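Local structure of protein-glutamine gamma-glutamyltransferase (6G4H) at residues M41-I46 and F242-A247; L163-I168 and Q297-V302; T35-S40 and Q118-A123. The protein catalyses the transglutaminase reaction, joining protein glutamine and lysine side chains with release of ammonium, and is critical for the viability of Pseudomonas aeruginosa. All coordinates share one frame; numbering follows the deposited sequence. Where two conformers were deposited one is given.

In the fold
Contact 1 is the most buried: it sets helix 43-50 against the start of helix 243-256, which carries the probable nucleophile, and is mainly apolar, with a CH-pi contact to His245, no hydrogen bond across it, and a mercury on Cys243. Contact 3 adjoins it in sequence, since 35-40 runs into 41-46, but is only partly buried, with aromatic rings inside and water bridges at its rim. Contact 2, about 24 Å from contact 1 between centres and across the chain's centre, is partly buried and the most polar, built from direct hydrogen bonds and waters. Contacts 1 and 2 each join the N-terminal TgpA region to the transglutaminase-like part; contact 3 stays within the former.

Contact 1: residues M41-I46 and F242-A247; sequences MAPGDI and FCAHYA. With EMC (ethyl mercury ion), chain F.
Pro43 meets three residues of 242-247 at once. Its CB sits 3.5 Å from His245 CE1, and its CG lies over one face of the imidazole, 4.0 Å from the ring centroid and 20° off the normal, a CH-pi contact. The same CB reaches Phe242 CZ at 3.6 Å, while the carbonyl Pro43 O comes to the edge of the phenyl ring, near its plane, 3.2 Å from CZ. Ala244 CB lies 3.9 Å from Pro43 CA. Met41 closes in on that methyl from another side: its chain runs extended and then bends at chi3 (90°), bringing CE to 3.9 Å from Ala244 CB. Ile46 CG2 packs 3.9 Å from Cys243 SG.

That sulfur, the nucleophile by similarity, binds the mercury of the ethyl mercury ion at 2.3 Å; Ile46 CG2 and the Phe242 ring both lie close to the metal. No hydrogen bond crosses the contact; the segments meet through van der Waals packing and the CH-pi contact. Ala42 N donates to Asp45 OD2, and Asp45 also forms a salt bridge with Arg85. Beyond the two segments, Cys243 touches His287, probably the catalytic histidine. The probable nucleophile sits in the first turn of helix 243-256, as in transglutaminases and papain-like enzymes. Met41 and Ala247 both rest on Ala288, where strand 40-41, the start of helix 243-256 and strand 286-294 meet.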
# COMPACT_ATOMS: atom_id res chain seq x y z
N MET A 41 -0.68 -8.13 8.19
CA MET A 41 -1.91 -7.37 8.11
C MET A 41 -2.99 -8.39 7.90
O MET A 41 -2.95 -9.17 6.93
CB MET A 41 -1.93 -6.41 6.91
CG MET A 41 -3.29 -5.75 6.70
SD MET A 41 -3.40 -4.82 5.16
CE MET A 41 -4.00 -6.07 4.00
N ALA A 42 -3.93 -8.39 8.82
CA ALA A 42 -5.25 -8.88 8.54
C ALA A 42 -6.14 -7.65 8.76
O ALA A 42 -5.76 -6.73 9.50
CB ALA A 42 -5.62 -10.00 9.50
N PRO A 43 -7.33 -7.63 8.16
CA PRO A 43 -8.21 -6.47 8.30
C PRO A 43 -8.45 -6.01 9.75
O PRO A 43 -8.51 -4.83 10.02
CB PRO A 43 -9.52 -6.95 7.65
CG PRO A 43 -9.05 -7.97 6.63
CD PRO A 43 -7.93 -8.70 7.34
N GLY A 44 -8.61 -6.94 10.67
CA GLY A 44 -8.84 -6.60 12.06
C GLY A 44 -7.79 -5.65 12.67
O GLY A 44 -8.11 -4.83 13.56
N ASP A 45 -6.56 -5.77 12.21
CA ASP A 45 -5.46 -4.94 12.74
C ASP A 45 -5.62 -3.52 12.25
O ASP A 45 -5.45 -2.56 13.01
CB ASP A 45 -4.12 -5.49 12.24
CG ASP A 45 -3.93 -6.97 12.64
OD1 ASP A 45 -3.98 -7.23 13.87
OD2 ASP A 45 -3.76 -7.84 11.75
N ILE A 46 -6.02 -3.39 10.99
CA ILE A 46 -6.22 -2.06 10.42
C ILE A 46 -7.40 -1.40 11.09
O ILE A 46 -7.35 -0.22 11.37
CB ILE A 46 -6.40 -2.11 8.88
CG1 ILE A 46 -5.10 -2.59 8.24
CG2 ILE A 46 -6.76 -0.73 8.31
CD1 ILE A 46 -4.04 -1.52 8.11
N PHE A 242 -13.37 -2.90 4.07
CA PHE A 242 -12.65 -1.64 4.07
C PHE A 242 -11.30 -1.79 3.33
O PHE A 242 -11.09 -2.77 2.57
CB PHE A 242 -12.62 -1.06 5.51
CG PHE A 242 -12.10 -2.00 6.54
CD1 PHE A 242 -10.76 -2.14 6.73
CD2 PHE A 242 -12.98 -2.80 7.32
CE1 PHE A 242 -10.28 -3.02 7.68
CE2 PHE A 242 -12.50 -3.64 8.29
CZ PHE A 242 -11.14 -3.79 8.45
N CYS A 243 -10.41 -0.80 3.43
CA CYS A 243 -9.27 -0.75 2.56
C CYS A 243 -8.48 -2.07 2.49
O CYS A 243 -8.03 -2.46 1.43
CB CYS A 243 -8.34 0.39 2.95
SG CYS A 243 -7.63 0.19 4.57
N ALA A 244 -8.36 -2.76 3.60
CA ALA A 244 -7.58 -3.98 3.63
C ALA A 244 -8.20 -5.09 2.78
O ALA A 244 -7.48 -5.87 2.16
CB ALA A 244 -7.44 -4.47 5.06
N HIS A 245 -9.53 -5.19 2.80
CA HIS A 245 -10.23 -6.17 1.96
C HIS A 245 -10.02 -5.90 0.49
O HIS A 245 -9.73 -6.81 -0.29
CB HIS A 245 -11.76 -6.17 2.24
CG HIS A 245 -12.10 -6.50 3.65
ND1 HIS A 245 -12.05 -5.57 4.67
CD2 HIS A 245 -12.48 -7.67 4.22
CE1 HIS A 245 -12.39 -6.16 5.81
NE2 HIS A 245 -12.66 -7.43 5.56
N TYR A 246 -10.24 -4.65 0.09
CA TYR A 246 -10.10 -4.27 -1.31
C TYR A 246 -8.64 -4.46 -1.80
O TYR A 246 -8.40 -5.01 -2.90
CB TYR A 246 -10.58 -2.83 -1.57
CG TYR A 246 -12.09 -2.71 -1.45
CD1 TYR A 246 -12.89 -2.99 -2.51
CD2 TYR A 246 -12.70 -2.39 -0.25
CE1 TYR A 246 -14.27 -2.92 -2.43
CE2 TYR A 246 -14.09 -2.33 -0.15
CZ TYR A 246 -14.86 -2.60 -1.25
OH TYR A 246 -16.23 -2.55 -1.17
N ALA A 247 -7.70 -3.98 -0.99
CA ALA A 247 -6.29 -4.09 -1.38
C ALA A 247 -5.86 -5.57 -1.49
O ALA A 247 -5.21 -5.97 -2.48
CB ALA A 247 -5.39 -3.32 -0.39
HG EMC F . -8.76 1.40 6.23
C1 EMC F . -10.05 1.74 8.09
C2 EMC F . -9.19 1.90 9.25

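Contact 2: residues L163-I168 and Q297-V302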
# COMPACT_ATOMS: atom_id res chain seq x y z
N LEU A 163 10.43 6.37 -11.92
CA LEU A 163 10.33 5.10 -12.64
C LEU A 163 10.91 3.99 -11.77
O LEU A 163 12.02 4.08 -11.33
CB LEU A 163 11.03 5.20 -13.99
CG LEU A 163 11.01 3.96 -14.88
CD1 LEU A 163 9.61 3.60 -15.29
CD2 LEU A 163 11.86 4.27 -16.11
N ARG A 164 10.10 3.00 -11.43
CA ARG A 164 10.52 1.97 -10.50
C ARG A 164 10.68 0.59 -11.19
O ARG A 164 9.68 0.00 -11.61
CB ARG A 164 9.47 1.84 -9.39
CG ARG A 164 9.40 3.11 -8.53
CD ARG A 164 8.56 2.84 -7.31
NE ARG A 164 7.12 2.79 -7.61
CZ ARG A 164 6.28 2.06 -6.92
NH1 ARG A 164 6.74 1.31 -5.91
NH2 ARG A 164 4.97 2.09 -7.22
N GLU A 165 11.90 0.11 -11.26
CA GLU A 165 12.20 -1.18 -11.84
C GLU A 165 11.67 -1.45 -13.25
O GLU A 165 11.00 -2.44 -13.48
CB GLU A 165 11.81 -2.31 -10.89
CG GLU A 165 12.79 -2.49 -9.74
CD GLU A 165 12.53 -3.73 -8.90
OE1 GLU A 165 11.39 -3.89 -8.41
OE2 GLU A 165 13.46 -4.54 -8.72
N SER A 166 11.98 -0.57 -14.20
CA SER A 166 11.62 -0.86 -15.59
C SER A 166 12.15 -2.25 -15.99
O SER A 166 11.51 -2.94 -16.74
CB SER A 166 12.11 0.19 -16.59
OG SER A 166 13.46 0.47 -16.37
N SER A 167 13.30 -2.63 -15.46
CA SER A 167 13.72 -4.04 -15.34
C SER A 167 13.70 -4.39 -13.86
O SER A 167 14.09 -3.57 -13.02
CB SER A 167 15.17 -4.20 -15.83
OG SER A 167 15.18 -3.93 -17.20
N ILE A 168 13.26 -5.60 -13.56
CA ILE A 168 13.03 -6.02 -12.18
C ILE A 168 14.02 -7.09 -11.74
O ILE A 168 14.46 -7.96 -12.54
CB ILE A 168 11.58 -6.52 -12.03
CG1 ILE A 168 11.19 -6.67 -10.57
CG2 ILE A 168 11.35 -7.77 -12.89
CD1 ILE A 168 9.71 -6.97 -10.37
N GLN A 297 7.23 -0.08 -17.95
CA GLN A 297 6.54 0.87 -17.09
C GLN A 297 6.93 0.72 -15.61
O GLN A 297 6.84 1.69 -14.83
CB GLN A 297 5.03 0.76 -17.28
CG GLN A 297 4.61 1.24 -18.68
CD GLN A 297 3.13 1.20 -18.87
OE1 GLN A 297 2.62 0.35 -19.60
NE2 GLN A 297 2.40 2.12 -18.20
N GLY A 298 7.37 -0.47 -15.24
CA GLY A 298 7.75 -0.78 -13.86
C GLY A 298 6.56 -0.90 -12.93
O GLY A 298 5.46 -1.31 -13.35
N TRP A 299 6.78 -0.56 -11.65
CA TRP A 299 5.74 -0.63 -10.63
C TRP A 299 4.83 0.59 -10.72
O TRP A 299 5.31 1.73 -10.81
CB TRP A 299 6.32 -0.67 -9.22
CG TRP A 299 7.03 -1.95 -8.91
CD1 TRP A 299 8.36 -2.20 -8.97
CD2 TRP A 299 6.41 -3.14 -8.47
NE1 TRP A 299 8.62 -3.49 -8.57
CE2 TRP A 299 7.44 -4.09 -8.25
CE3 TRP A 299 5.10 -3.49 -8.18
CZ2 TRP A 299 7.18 -5.38 -7.82
CZ3 TRP A 299 4.84 -4.76 -7.71
CH2 TRP A 299 5.91 -5.71 -7.56
N LEU A 300 3.52 0.33 -10.68
CA LEU A 300 2.49 1.36 -10.66
C LEU A 300 1.58 1.09 -9.48
O LEU A 300 1.18 -0.04 -9.22
CB LEU A 300 1.70 1.35 -11.98
CG LEU A 300 2.50 1.74 -13.24
CD1 LEU A 300 1.64 1.61 -14.48
CD2 LEU A 300 3.01 3.16 -13.13
N SER A 301 1.28 2.16 -8.73
CA SER A 301 0.43 2.11 -7.58
C SER A 301 -1.02 2.34 -7.94
O SER A 301 -1.33 3.14 -8.82
CB SER A 301 0.90 3.22 -6.59
OG SER A 301 2.12 2.82 -5.97
N VAL A 302 -1.91 1.70 -7.20
CA VAL A 302 -3.33 1.83 -7.44
C VAL A 302 -4.06 1.63 -6.13
O VAL A 302 -3.66 0.79 -5.29
CB VAL A 302 -3.78 0.84 -8.55
CG1 VAL A 302 -3.49 -0.59 -8.17
CG2 VAL A 302 -5.23 0.96 -8.87
O HOH W 1 7.25 2.76 -12.40
O HOH W 2 4.66 3.96 -9.15
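Trp299 donates both direct hydrogen bonds of the contact, to Arg164 O and Glu165 OE1. The backbone N reaches Arg164 O at 3.0 Å, in the carbonyl plane, tying the end of strand 163-164 to the beginning of strand 298-302. The indole NE1 is 2.8 Å from Glu165 OE1, which lies only 7° out of the ring plane and accepts on its anti lone pair; the carboxylate and indole planes are themselves only 16° apart. Asp169 N holds the other oxygen, OE2, which helps fix the carboxylate's rotation. Gly298 CA adds a CA-H...O contact to Arg164 O, at 3.1 Å.

Water carries the rest of the polar bridging. One molecule accepts from Arg164 N and donates to Gln297 O and Trp299 O; a second accepts from Arg164 NH2 at 2.7 Å and donates to Trp299 O.

The charged head of Arg164 is packed as well as bonded. Trp299 CB lies over the centre of one guanidinium face, 3.6 Å from Arg164 CZ. The bend at chi3 (-75°) turns this head across the tryptophan side chain, and salt bridges from NH1 to Glu291 and Asp125 secure it.

The apolar contact is Ile168 CD1 against Trp299 CZ2, at 3.9 Å.

Strands 286-294 and 298-302 form an antiparallel pair of the transglutaminase-like fold, the second leading directly into Asp303, probably catalytic.

Contact 3: residues T35-S40 and Q118-A123; sequences TGLSES and QPWLFA
Trp120 lays the six-membered end of its indole along the backbone of 37-39. Its CH2 is 3.9 Å from both Ser38 C and Glu39 N, which approach at a slant to the ring, whereas Leu37 O comes to the ring edge, near its plane, 3.7 Å from CZ2. With chi1 at 47°, CG stands between the backbone N and the carbonyl carbon, and the indole reaches across to the loop from there. Glu39 CG abuts the outer end of the six-membered ring, 4.0 Å from Trp120 CH2, and the glutamate chain continues extended past it, its carboxylate plane 44° from the indole plane. Within its own segment, Gln118 CB sits above one face of the indole, offset toward the rim.

Leu37 bridges to the second aromatic residue as well. Its CD1 is 4.4 Å from Phe122 CE1, a loose touch, and Ala75 of strand 72-81 packs against both of these side chains and Trp120. The Phe122 ring is also met edge-to-face by Tyr267 and lies at a shallow angle to Phe57, so this end of the contact faces the interior.

Gln118 supplies the polar link. A bend at chi2 (-70°) folds its amide back beside the loop, where each end of the group uses a separate water. One accepts from Gln118 NE2 and donates to Leu37 O, at 2.9 Å from each; the other donates to Gln118 OE1 and, at 2.6 Å, to Glu39 OE2.

No direct hydrogen bond spans the two segments. Strand 120-124 meets the loop ahead of strand 40-41 through an indole laid against the loop's backbone and the Leu37-Phe122 touch, while at the partly exposed rim water mediates between amide, carbonyl and carboxylate, consistent with an interface that stays hydrated along its outer edge.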
# COMPACT_ATOMS: atom_id res chain seq x y z
N THR A 35 -0.95 -0.74 18.35
CA THR A 35 -0.17 0.52 18.67
C THR A 35 0.49 1.16 17.42
O THR A 35 0.98 2.27 17.48
CB THR A 35 0.94 0.23 19.74
OG1 THR A 35 1.59 1.44 20.09
CG2 THR A 35 2.03 -0.70 19.23
N GLY A 36 0.61 0.40 16.34
CA GLY A 36 1.14 0.91 15.10
C GLY A 36 1.01 -0.23 14.12
O GLY A 36 0.38 -1.26 14.41
N LEU A 37 1.56 -0.04 12.95
CA LEU A 37 1.57 -1.07 11.94
C LEU A 37 2.48 -2.23 12.36
O LEU A 37 3.44 -2.04 13.09
CB LEU A 37 2.07 -0.49 10.63
CG LEU A 37 1.17 0.62 10.04
CD1 LEU A 37 1.97 1.25 8.93
CD2 LEU A 37 -0.11 0.05 9.53
N SER A 38 2.22 -3.41 11.85
CA SER A 38 3.14 -4.50 12.09
C SER A 38 3.47 -5.18 10.76
O SER A 38 3.02 -4.76 9.70
CB SER A 38 2.50 -5.47 13.04
OG SER A 38 1.44 -6.08 12.41
N GLU A 39 4.27 -6.22 10.86
CA GLU A 39 4.77 -6.91 9.70
C GLU A 39 3.71 -7.70 8.96
O GLU A 39 3.94 -8.12 7.83
CB GLU A 39 5.85 -7.91 10.13
CG GLU A 39 7.17 -7.26 10.35
CD GLU A 39 8.19 -8.26 10.92
OE1 GLU A 39 7.84 -9.46 11.10
OE2 GLU A 39 9.32 -7.83 11.19
N SER A 40 2.60 -7.96 9.63
CA SER A 40 1.50 -8.72 9.07
C SER A 40 0.25 -7.81 9.04
O SER A 40 0.14 -6.82 9.78
CB SER A 40 1.29 -9.96 9.95
OG SER A 40 1.04 -11.13 9.19
N GLN A 118 9.23 -0.18 15.47
CA GLN A 118 9.52 -0.85 14.18
C GLN A 118 10.58 -0.04 13.46
O GLN A 118 10.76 1.15 13.75
CB GLN A 118 8.26 -0.99 13.35
CG GLN A 118 7.24 -1.96 13.94
CD GLN A 118 7.67 -3.45 13.88
OE1 GLN A 118 8.78 -3.83 13.46
NE2 GLN A 118 6.75 -4.32 14.30
N PRO A 119 11.28 -0.67 12.50
CA PRO A 119 12.40 -0.01 11.89
C PRO A 119 12.07 0.65 10.55
O PRO A 119 12.95 1.08 9.83
CB PRO A 119 13.40 -1.14 11.71
CG PRO A 119 12.56 -2.35 11.45
CD PRO A 119 11.31 -2.13 12.27
N TRP A 120 10.82 0.78 10.23
CA TRP A 120 10.48 1.46 8.99
C TRP A 120 10.14 2.92 9.23
O TRP A 120 9.50 3.24 10.22
CB TRP A 120 9.41 0.74 8.19
CG TRP A 120 8.26 0.31 8.91
CD1 TRP A 120 7.18 1.07 9.25
CD2 TRP A 120 7.98 -1.03 9.35
NE1 TRP A 120 6.26 0.30 9.90
CE2 TRP A 120 6.73 -1.00 9.99
CE3 TRP A 120 8.68 -2.25 9.30
CZ2 TRP A 120 6.15 -2.12 10.57
CZ3 TRP A 120 8.09 -3.39 9.87
CH2 TRP A 120 6.84 -3.31 10.49
N LEU A 121 10.56 3.77 8.28
CA LEU A 121 10.19 5.21 8.30
C LEU A 121 9.12 5.53 7.30
O LEU A 121 9.07 4.94 6.23
CB LEU A 121 11.41 6.11 8.01
CG LEU A 121 12.67 5.88 8.87
CD1 LEU A 121 13.67 7.00 8.59
CD2 LEU A 121 12.31 5.81 10.33
N PHE A 122 8.29 6.48 7.63
CA PHE A 122 7.17 6.83 6.74
C PHE A 122 7.60 7.89 5.73
O PHE A 122 8.25 8.88 6.09
CB PHE A 122 6.03 7.40 7.56
CG PHE A 122 5.64 6.53 8.71
CD1 PHE A 122 5.27 5.23 8.51
CD2 PHE A 122 5.75 6.99 10.02
CE1 PHE A 122 4.97 4.40 9.59
CE2 PHE A 122 5.42 6.18 11.09
CZ PHE A 122 5.02 4.88 10.88
N ALA A 123 7.18 7.73 4.49
CA ALA A 123 7.50 8.70 3.46
C ALA A 123 6.71 8.45 2.19
O ALA A 123 6.26 7.33 1.94
CB ALA A 123 8.99 8.70 3.14
O HOH W 3 4.27 -3.38 15.58
O HOH W 4 10.27 -5.46 11.85